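PDB 4U3W: 2-aminomuconate 6-semialdehyde dehydrogenase from Burkholderia cenocepacia, which probably catalyses the NAD-dependent oxidation of 2-aminomuconate 6-semialdehyde to 2-aminomuconate, as a member of the aldehyde dehydrogenase family. Local coordinates for residues N156-K161 and L497-V502; G164-I169 and I243-F248; W87-A92 and F132-R137; A70-G75 and G190-A195. One frame throughout, in Å; residues are numbered along the deposited sequence. Where two conformers were deposited one is given.

Interaction 1 (N156-K161 and L497-V502)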
# COMPACT_ATOMS: atom_id res chain seq x y z
N ASN A 156 1.43 7.33 -15.14
CA ASN A 156 0.09 6.81 -14.90
C ASN A 156 -0.35 7.18 -13.52
O ASN A 156 0.42 7.02 -12.57
CB ASN A 156 0.03 5.27 -15.00
CG ASN A 156 0.56 4.72 -16.31
OD1 ASN A 156 -0.23 4.38 -17.23
ND2 ASN A 156 1.89 4.58 -16.40
N TYR A 157 -1.57 7.67 -13.36
CA TYR A 157 -2.09 7.67 -12.01
C TYR A 157 -3.57 7.23 -11.98
O TYR A 157 -4.33 7.43 -12.96
CB TYR A 157 -1.91 9.04 -11.37
CG TYR A 157 -2.49 10.15 -12.23
CD1 TYR A 157 -1.70 10.82 -13.16
CD2 TYR A 157 -3.79 10.54 -12.06
CE1 TYR A 157 -2.26 11.85 -14.00
CE2 TYR A 157 -4.37 11.60 -12.87
CZ TYR A 157 -3.58 12.24 -13.81
OH TYR A 157 -4.17 13.27 -14.57
N VAL A 158 -3.96 6.62 -10.86
CA VAL A 158 -5.28 6.03 -10.78
C VAL A 158 -6.25 6.91 -10.01
O VAL A 158 -6.02 7.18 -8.84
CB VAL A 158 -5.23 4.64 -10.13
CG1 VAL A 158 -6.67 4.06 -10.09
CG2 VAL A 158 -4.31 3.76 -10.95
N THR A 159 -7.29 7.41 -10.69
CA THR A 159 -8.30 8.27 -10.07
C THR A 159 -9.56 7.45 -9.76
O THR A 159 -9.76 6.37 -10.31
CB THR A 159 -8.69 9.45 -10.96
OG1 THR A 159 -9.43 8.97 -12.11
CG2 THR A 159 -7.45 10.22 -11.43
N ARG A 160 -10.40 7.95 -8.86
CA ARG A 160 -11.68 7.29 -8.50
C ARG A 160 -12.72 8.36 -8.67
O ARG A 160 -12.48 9.53 -8.32
CB ARG A 160 -11.65 6.76 -7.07
CG ARG A 160 -10.71 5.57 -6.81
CD ARG A 160 -11.11 4.96 -5.46
NE ARG A 160 -10.23 3.90 -4.95
CZ ARG A 160 -9.48 4.02 -3.85
NH1 ARG A 160 -9.49 5.15 -3.15
NH2 ARG A 160 -8.69 3.02 -3.44
N LYS A 161 -13.85 8.02 -9.28
CA LYS A 161 -14.96 8.92 -9.30
C LYS A 161 -16.17 8.04 -8.87
O LYS A 161 -16.08 6.80 -8.89
CB LYS A 161 -15.15 9.59 -10.72
CG LYS A 161 -15.35 8.64 -11.90
CD LYS A 161 -15.73 9.36 -13.30
CE LYS A 161 -14.52 10.10 -13.88
NZ LYS A 161 -13.37 9.19 -14.12
N LEU A 497 -12.68 3.20 -11.10
CA LEU A 497 -11.24 3.48 -11.21
C LEU A 497 -10.95 3.92 -12.63
O LEU A 497 -11.39 3.24 -13.57
CB LEU A 497 -10.39 2.25 -10.92
CG LEU A 497 -10.11 1.97 -9.45
CD1 LEU A 497 -11.42 1.86 -8.67
CD2 LEU A 497 -9.22 0.71 -9.31
N THR A 498 -10.19 4.99 -12.78
CA THR A 498 -9.69 5.37 -14.10
C THR A 498 -8.18 5.47 -14.03
O THR A 498 -7.66 6.15 -13.15
CB THR A 498 -10.28 6.72 -14.60
OG1 THR A 498 -11.70 6.62 -14.69
CG2 THR A 498 -9.67 7.11 -16.06
N ASN A 499 -7.50 4.76 -14.91
CA ASN A 499 -6.07 4.95 -15.08
C ASN A 499 -5.84 6.06 -16.13
O ASN A 499 -6.32 5.93 -17.27
CB ASN A 499 -5.40 3.64 -15.49
CG ASN A 499 -3.87 3.75 -15.52
OD1 ASN A 499 -3.23 4.05 -14.51
ND2 ASN A 499 -3.28 3.54 -16.69
N VAL A 500 -5.22 7.16 -15.72
CA VAL A 500 -4.89 8.27 -16.60
C VAL A 500 -3.40 8.14 -16.97
O VAL A 500 -2.53 8.14 -16.06
CB VAL A 500 -5.17 9.64 -15.98
CG1 VAL A 500 -4.64 10.80 -16.87
CG2 VAL A 500 -6.64 9.79 -15.59
N CYS A 501 -3.13 7.99 -18.27
CA CYS A 501 -1.82 7.70 -18.79
C CYS A 501 -1.35 8.84 -19.69
O CYS A 501 -1.90 9.04 -20.76
CB CYS A 501 -1.84 6.37 -19.58
SG CYS A 501 -0.24 5.83 -20.21
N VAL A 502 -0.32 9.58 -19.25
CA VAL A 502 0.10 10.81 -19.88
C VAL A 502 1.52 10.70 -20.46
O VAL A 502 2.48 10.43 -19.71
CB VAL A 502 0.10 12.02 -18.87
CG1 VAL A 502 0.55 13.28 -19.56
CG2 VAL A 502 -1.29 12.21 -18.18
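Strands 156-161 and 497-502 form an antiparallel ladder in the arm-like oligomerisation region of the aldehyde dehydrogenase fold, their short axes 4.6 Å apart. Y157 with V500 and T159 with T498 are the hydrogen-bonded pairs, each closed by two backbone bonds; N156 with C501, V158 with N499 and R160 with L497 are non-hydrogen-bonded pairs. On the face of Y157 and T159, Y157 CG stands in the crowded position between its backbone N and carbonyl carbon (chi1 53°). The two side chains of the Y157-V500 pair run side by side, so V500 CB makes a CH-pi contact over one ring face, toward the rim, 4.0 Å from the centroid. V500 CG1 reaches the outer end of the ring, 3.5 Å from Y157 CZ. The phenol hydroxyl bonds H449 of the second subunit, and the ring also stacks with Y143 of the third. T498 OG1 likewise bonds T457 O of the second subunit, whose strand extends the sheet beside 499-502. On the opposite face, V158 CG1 meets L497 CG at 4.1 Å, and R160 turns to a salt bridge with D492, itself a magnesium ligand. N156 and N499 cross obliquely with nearly coplanar amides. N499 CG lies anti to its backbone N (chi1 -173°), which carries ND2 to a lone pair of N156 OD1 at 3.2 Å. N156 ND2 is taken by T146 and F144, whereas buried N499 OD1 has no polar partner and rests 3.5 Å from N156 CB.

Interaction 2 (G164-I169 and I243-F248); sequences GVIGII and ISAITF
The hydroxyl oxygen S244 OG is gripped twice: it accepts V165 N in an almost straight bond of 3.0 Å and is also hydrogen-bonded to L163 O. With OG anti to the carbonyl carbon (chi1 -50°), the serine returns its own S244 N to V165 O at 2.8 Å, so side chain and backbone together start a parallel ladder. This pairing of strands 165-169 and 245-248 belongs to the Rossmann-like dinucleotide-binding domain typical of aldehyde dehydrogenases. Further along, G167 both gives and receives: its N bonds A245 O, and its O takes T247 N nearly along the C=O axis. I169 N then closes the ladder on T247 O at 3.1 Å. Since G167 has no side chain, I246 can fold CD1 over the neighbouring strand, 4.0 Å from G167 CA. On the face of I166 and I168, I166 CD1 touches A245 CB. T247 also has a doubly held hydroxyl: OG1, anti to the backbone N (chi1 -174°), bonds K182 NZ and E485 OE2, a pairing of opposite charges across it that would be expected to polarise the group. On the other face, I169 CB lies in the plane of the F248 ring at its edge, and I169 CG2 meets F248 CD1 at 3.7 Å. Helices 233-238 and 252-261 pack against this face through I169, I246 and F248. The same torsion of T247 sets its methyl in the crowded position alongside I168, where T247 CG2 is pressed to a tight 3.4 Å from I168 CG1.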
# COMPACT_ATOMS: atom_id res chain seq x y z
N GLY A 164 -22.05 6.35 -9.62
CA GLY A 164 -23.19 7.15 -10.03
C GLY A 164 -24.33 7.02 -9.03
O GLY A 164 -24.39 7.79 -8.02
N VAL A 165 -25.24 6.09 -9.32
CA VAL A 165 -26.41 5.85 -8.49
C VAL A 165 -26.33 4.42 -7.96
O VAL A 165 -26.31 3.45 -8.72
CB VAL A 165 -27.72 6.03 -9.27
CG1 VAL A 165 -28.90 5.76 -8.33
CG2 VAL A 165 -27.81 7.47 -9.87
N ILE A 166 -26.29 4.27 -6.65
CA ILE A 166 -26.20 2.94 -6.06
C ILE A 166 -27.58 2.51 -5.59
O ILE A 166 -28.18 3.25 -4.84
CB ILE A 166 -25.28 2.90 -4.85
CG1 ILE A 166 -23.93 3.53 -5.18
CG2 ILE A 166 -25.17 1.41 -4.33
CD1 ILE A 166 -23.10 2.66 -6.06
N GLY A 167 -28.04 1.33 -5.99
CA GLY A 167 -29.29 0.79 -5.49
C GLY A 167 -28.96 -0.14 -4.31
O GLY A 167 -28.11 -1.01 -4.44
N ILE A 168 -29.63 0.08 -3.17
CA ILE A 168 -29.30 -0.62 -1.91
C ILE A 168 -30.54 -1.35 -1.41
O ILE A 168 -31.57 -0.73 -1.15
CB ILE A 168 -28.81 0.36 -0.82
CG1 ILE A 168 -27.43 0.98 -1.22
CG2 ILE A 168 -28.69 -0.38 0.57
CD1 ILE A 168 -26.94 2.06 -0.26
N ILE A 169 -30.46 -2.68 -1.34
CA ILE A 169 -31.58 -3.45 -0.86
C ILE A 169 -31.15 -4.14 0.45
O ILE A 169 -30.23 -4.95 0.43
CB ILE A 169 -32.01 -4.46 -1.87
CG1 ILE A 169 -32.64 -3.70 -3.08
CG2 ILE A 169 -33.10 -5.36 -1.32
CD1 ILE A 169 -32.62 -4.48 -4.32
N ILE A 243 -29.62 2.67 -12.93
CA ILE A 243 -28.80 2.52 -11.72
C ILE A 243 -27.43 2.08 -12.16
O ILE A 243 -27.27 1.52 -13.24
CB ILE A 243 -29.32 1.45 -10.72
CG1 ILE A 243 -29.50 0.14 -11.47
CG2 ILE A 243 -30.59 1.91 -10.07
CD1 ILE A 243 -29.47 -1.06 -10.63
N SER A 244 -26.43 2.32 -11.33
CA SER A 244 -25.06 1.96 -11.69
C SER A 244 -24.61 0.64 -11.03
O SER A 244 -23.70 -0.04 -11.50
CB SER A 244 -24.10 3.08 -11.25
OG SER A 244 -24.57 4.33 -11.71
N ALA A 245 -25.23 0.31 -9.92
CA ALA A 245 -24.79 -0.85 -9.13
C ALA A 245 -25.91 -1.26 -8.21
O ALA A 245 -26.75 -0.42 -7.88
CB ALA A 245 -23.56 -0.50 -8.28
N ILE A 246 -25.88 -2.52 -7.75
CA ILE A 246 -26.79 -3.00 -6.72
C ILE A 246 -25.91 -3.59 -5.60
O ILE A 246 -25.04 -4.40 -5.89
CB ILE A 246 -27.74 -4.10 -7.19
CG1 ILE A 246 -28.75 -3.55 -8.20
CG2 ILE A 246 -28.55 -4.69 -6.01
CD1 ILE A 246 -29.76 -2.59 -7.53
N THR A 247 -26.14 -3.17 -4.36
CA THR A 247 -25.49 -3.83 -3.21
C THR A 247 -26.65 -4.46 -2.48
O THR A 247 -27.78 -3.92 -2.41
CB THR A 247 -24.64 -2.86 -2.35
OG1 THR A 247 -23.93 -3.60 -1.33
CG2 THR A 247 -25.55 -1.84 -1.68
N PHE A 248 -26.43 -5.68 -2.04
CA PHE A 248 -27.53 -6.45 -1.53
C PHE A 248 -27.01 -7.35 -0.40
O PHE A 248 -25.95 -7.93 -0.54
CB PHE A 248 -28.18 -7.29 -2.64
CG PHE A 248 -29.18 -8.30 -2.11
CD1 PHE A 248 -30.44 -7.91 -1.67
CD2 PHE A 248 -28.84 -9.67 -2.02
CE1 PHE A 248 -31.35 -8.86 -1.15
CE2 PHE A 248 -29.74 -10.62 -1.53
CZ PHE A 248 -30.99 -10.23 -1.08

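Interaction 3 (W87-A92 and F132-R137); sequences WLHKIA and FADLVR
Helices 87-92 and 132-137 run almost exactly antiparallel, at 170°, with their short axes 9.6 Å apart. They come nearest at L88 and A133, whose CA atoms are 5.8 Å from each other. The smallness of A133 suits this approach: its methyl points toward the other helix and meets L88 CB at 3.9 Å, while L88 CD2 lies against F132 CB. A133 CB also touches the imidazole of H89, 3.5 Å from CD2. The polar half of the contact starts at that ring. H89 CG lies anti to the carbonyl carbon (chi1 -83°), and the ring reaches across so that NE2 donates to D134 OD1 at 3.3 Å. The carboxylate oxygen sits in the imidazole plane, but the imidazole N-H arrives from above the carboxylate plane. D134 OD1 is shared, for R137 NH2 of the same helix makes a salt bridge to it at 2.8 Å, approaching nearly along the C-O axis. A bend at chi3 (-55°) brings the guanidinium back over A133 O, with its edge toward H89 and its plane nearly parallel to the imidazole. The other ring nitrogen, H89 ND1, bonds R130 NH1, fixing the rotation of the ring. D134 OD2 pairs with R137 NH1 of the fourth subunit and the reverse pair repeats it, so the acid is probably kept ionised by two arginines. Helix 114-138 thus faces the fourth subunit through D134 and R137, with helix 81-96 packed against it within the subunit, while L88 and F132 pack on helix 175-188.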
# COMPACT_ATOMS: atom_id res chain seq x y z
N TRP A 87 -20.16 15.86 5.57
CA TRP A 87 -21.57 15.48 5.51
C TRP A 87 -21.80 14.22 6.36
O TRP A 87 -22.76 14.13 7.12
CB TRP A 87 -22.01 15.23 4.05
CG TRP A 87 -22.42 16.49 3.30
CD1 TRP A 87 -21.81 17.02 2.18
CD2 TRP A 87 -23.54 17.36 3.60
NE1 TRP A 87 -22.48 18.17 1.78
CE2 TRP A 87 -23.54 18.39 2.62
CE3 TRP A 87 -24.53 17.37 4.60
CZ2 TRP A 87 -24.50 19.42 2.63
CZ3 TRP A 87 -25.50 18.38 4.59
CH2 TRP A 87 -25.47 19.40 3.61
N LEU A 88 -20.92 13.24 6.22
CA LEU A 88 -21.11 11.98 6.94
C LEU A 88 -21.04 12.15 8.48
O LEU A 88 -21.86 11.56 9.24
CB LEU A 88 -20.09 10.96 6.43
CG LEU A 88 -20.66 10.04 5.32
CD1 LEU A 88 -20.97 10.78 4.03
CD2 LEU A 88 -19.76 8.84 5.04
N HIS A 89 -20.14 13.04 8.95
CA HIS A 89 -20.12 13.33 10.36
C HIS A 89 -21.36 14.10 10.80
O HIS A 89 -21.85 13.90 11.90
CB HIS A 89 -18.85 14.11 10.74
CG HIS A 89 -17.66 13.23 10.96
ND1 HIS A 89 -17.54 12.39 12.06
CD2 HIS A 89 -16.53 13.05 10.23
CE1 HIS A 89 -16.40 11.73 11.97
NE2 HIS A 89 -15.77 12.12 10.88
N LYS A 90 -21.88 14.99 9.96
CA LYS A 90 -23.14 15.69 10.30
C LYS A 90 -24.28 14.69 10.45
O LYS A 90 -25.15 14.84 11.32
CB LYS A 90 -23.53 16.70 9.22
CG LYS A 90 -22.86 18.08 9.37
CD LYS A 90 -23.35 19.03 8.26
CE LYS A 90 -22.20 19.85 7.66
NZ LYS A 90 -21.76 21.07 8.42
N ILE A 91 -24.30 13.70 9.56
CA ILE A 91 -25.36 12.68 9.61
C ILE A 91 -25.20 11.87 10.89
O ILE A 91 -26.15 11.66 11.63
CB ILE A 91 -25.30 11.76 8.36
CG1 ILE A 91 -25.68 12.56 7.10
CG2 ILE A 91 -26.25 10.56 8.51
CD1 ILE A 91 -25.20 11.93 5.77
N ALA A 92 -23.97 11.47 11.18
CA ALA A 92 -23.70 10.75 12.42
C ALA A 92 -24.17 11.54 13.64
O ALA A 92 -24.85 10.99 14.52
CB ALA A 92 -22.20 10.43 12.51
N PHE A 132 -16.27 5.59 7.67
CA PHE A 132 -16.03 5.87 6.28
C PHE A 132 -15.75 7.33 6.03
O PHE A 132 -15.09 7.66 5.05
CB PHE A 132 -17.21 5.38 5.40
CG PHE A 132 -17.24 3.88 5.27
CD1 PHE A 132 -16.28 3.23 4.51
CD2 PHE A 132 -18.13 3.12 6.00
CE1 PHE A 132 -16.26 1.82 4.44
CE2 PHE A 132 -18.12 1.73 5.93
CZ PHE A 132 -17.19 1.09 5.14
N ALA A 133 -16.22 8.22 6.88
CA ALA A 133 -15.79 9.62 6.77
C ALA A 133 -14.27 9.70 6.95
O ALA A 133 -13.59 10.32 6.15
CB ALA A 133 -16.50 10.51 7.77
N ASP A 134 -13.72 9.07 7.97
CA ASP A 134 -12.26 9.11 8.14
C ASP A 134 -11.48 8.37 7.03
O ASP A 134 -10.43 8.84 6.58
CB ASP A 134 -11.92 8.58 9.52
CG ASP A 134 -12.57 9.42 10.62
OD1 ASP A 134 -12.95 10.59 10.36
OD2 ASP A 134 -12.76 8.89 11.73
N LEU A 135 -11.97 7.23 6.56
CA LEU A 135 -11.26 6.56 5.47
C LEU A 135 -11.16 7.42 4.19
O LEU A 135 -10.10 7.48 3.55
CB LEU A 135 -11.93 5.21 5.14
CG LEU A 135 -11.67 4.13 6.23
CD1 LEU A 135 -12.52 2.87 6.04
CD2 LEU A 135 -10.17 3.73 6.33
N VAL A 136 -12.23 8.09 3.79
CA VAL A 136 -12.21 8.79 2.51
C VAL A 136 -11.30 10.01 2.64
O VAL A 136 -10.66 10.41 1.69
CB VAL A 136 -13.65 9.19 2.03
CG1 VAL A 136 -14.02 10.59 2.45
CG2 VAL A 136 -13.75 9.07 0.52
N ARG A 137 -11.22 10.57 3.86
CA ARG A 137 -10.43 11.78 4.03
C ARG A 137 -8.94 11.48 3.88
O ARG A 137 -8.18 12.30 3.40
CB ARG A 137 -10.72 12.44 5.39
CG ARG A 137 -10.91 13.93 5.24
CD ARG A 137 -11.04 14.73 6.53
NE ARG A 137 -12.11 14.29 7.43
CZ ARG A 137 -11.93 13.46 8.46
NH1 ARG A 137 -10.72 12.96 8.71
NH2 ARG A 137 -12.96 13.14 9.24

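Interaction 4 (A70-G75 and G190-A195)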
# COMPACT_ATOMS: atom_id res chain seq x y z
N ALA A 70 -30.11 13.15 -11.48
CA ALA A 70 -30.04 14.60 -11.58
C ALA A 70 -29.13 15.20 -10.48
O ALA A 70 -28.39 16.14 -10.72
CB ALA A 70 -31.45 15.21 -11.53
N ALA A 71 -29.20 14.63 -9.28
CA ALA A 71 -28.39 15.11 -8.15
C ALA A 71 -26.88 14.89 -8.36
O ALA A 71 -26.03 15.69 -7.92
CB ALA A 71 -28.88 14.42 -6.82
N GLN A 72 -26.52 13.80 -9.04
CA GLN A 72 -25.14 13.64 -9.48
C GLN A 72 -24.63 14.88 -10.27
O GLN A 72 -23.63 15.52 -9.91
CB GLN A 72 -25.01 12.39 -10.37
CG GLN A 72 -24.90 11.10 -9.62
CD GLN A 72 -23.53 10.95 -8.89
OE1 GLN A 72 -22.53 10.66 -9.52
NE2 GLN A 72 -23.52 11.12 -7.56
N LYS A 73 -25.36 15.22 -11.33
CA LYS A 73 -24.93 16.30 -12.20
C LYS A 73 -25.13 17.67 -11.53
O LYS A 73 -24.46 18.63 -11.89
CB LYS A 73 -25.70 16.23 -13.53
CG LYS A 73 -25.65 14.83 -14.15
CD LYS A 73 -26.46 14.73 -15.43
CE LYS A 73 -27.24 13.40 -15.45
NZ LYS A 73 -28.29 13.33 -16.52
N ALA A 74 -26.05 17.79 -10.58
CA ALA A 74 -26.25 19.08 -9.94
C ALA A 74 -25.11 19.40 -8.97
O ALA A 74 -25.10 20.48 -8.36
CB ALA A 74 -27.56 19.13 -9.21
N GLY A 75 -24.15 18.49 -8.82
CA GLY A 75 -22.94 18.85 -8.13
C GLY A 75 -22.46 17.91 -7.04
O GLY A 75 -21.35 18.05 -6.56
N GLY A 190 -19.14 9.62 -3.08
CA GLY A 190 -19.71 10.66 -3.92
C GLY A 190 -20.83 10.16 -4.78
O GLY A 190 -21.22 10.84 -5.74
N ASN A 191 -21.35 8.95 -4.48
CA ASN A 191 -22.56 8.47 -5.20
C ASN A 191 -23.84 9.05 -4.66
O ASN A 191 -23.89 9.45 -3.49
CB ASN A 191 -22.70 6.94 -5.11
CG ASN A 191 -21.48 6.22 -5.59
OD1 ASN A 191 -21.29 6.07 -6.81
ND2 ASN A 191 -20.64 5.74 -4.65
N CYS A 192 -24.91 9.02 -5.47
CA CYS A 192 -26.23 9.14 -4.92
C CYS A 192 -26.80 7.74 -4.65
O CYS A 192 -26.33 6.74 -5.18
CB CYS A 192 -27.17 9.93 -5.89
SG CYS A 192 -26.47 11.64 -6.11
N VAL A 193 -27.86 7.69 -3.86
CA VAL A 193 -28.37 6.41 -3.35
C VAL A 193 -29.92 6.31 -3.53
O VAL A 193 -30.62 7.27 -3.25
CB VAL A 193 -27.99 6.28 -1.84
CG1 VAL A 193 -28.86 5.28 -1.12
CG2 VAL A 193 -26.46 5.96 -1.66
N VAL A 194 -30.41 5.15 -3.93
CA VAL A 194 -31.81 4.79 -3.87
C VAL A 194 -31.85 3.51 -3.05
O VAL A 194 -31.31 2.48 -3.47
CB VAL A 194 -32.43 4.54 -5.25
CG1 VAL A 194 -33.93 4.03 -5.09
CG2 VAL A 194 -32.37 5.80 -6.09
N ALA A 195 -32.46 3.60 -1.86
CA ALA A 195 -32.35 2.53 -0.90
C ALA A 195 -33.71 2.00 -0.50
O ALA A 195 -34.60 2.76 -0.14
CB ALA A 195 -31.61 3.02 0.36
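With Q72 CG anti to the carbonyl carbon, beside the backbone N (chi1 -82°), a bend at chi2 (-71°) turns the Q72 amide off the side of its helix toward segment 190-195. C192 answers with SG anti to its carbonyl carbon (chi1 -62°), aiming the sulfur back at the helix. Both N-H groups of Q72 NE2 are then used. One bonds G190 O at 2.9 Å, on a lone pair of that carbonyl; the other runs almost straight to C192 SG at 3.3 Å. Both acceptors lie in the amide plane, so the pair of bonds fixes its orientation. The sulfur has an apolar side too, 3.7 Å from A71 CB. G190, with positive phi, is the C-prime residue of the Schellman motif that ends helix 175-188, and Q72 therefore reads the turn between this helix and the strand after it. N191 directs its side chain the other way, bonding Y494 O, A186 O and G164 N. Helix 58-76 thus lies against the start of strand 192-196, adding A68 and W76 around C192, while strand 153-169 pairs with the same residue through G164 and I166.

Overall arrangement
Interactions 1, 2 and 4 meet on one sheet. Strand 153-169 supplies a segment to interactions 1 and 2, whose centres are 23 Å apart, and pairs beside interaction 2 with the strand of interaction 4, where C192 bonds G164 and I166. Interaction 2 lies deepest, within one subunit and held by a parallel ladder with isoleucine packing. Interaction 1, about 32 Å from the chain's centre, is an antiparallel ladder at the subunit interfaces, touched by three other chains. Interaction 3 joins helix to helix by apolar packing and one histidine-carboxylate bond, whose acid also belongs to a charged cluster at an interface, whereas interaction 4 ties a helix to the sheet by one amide.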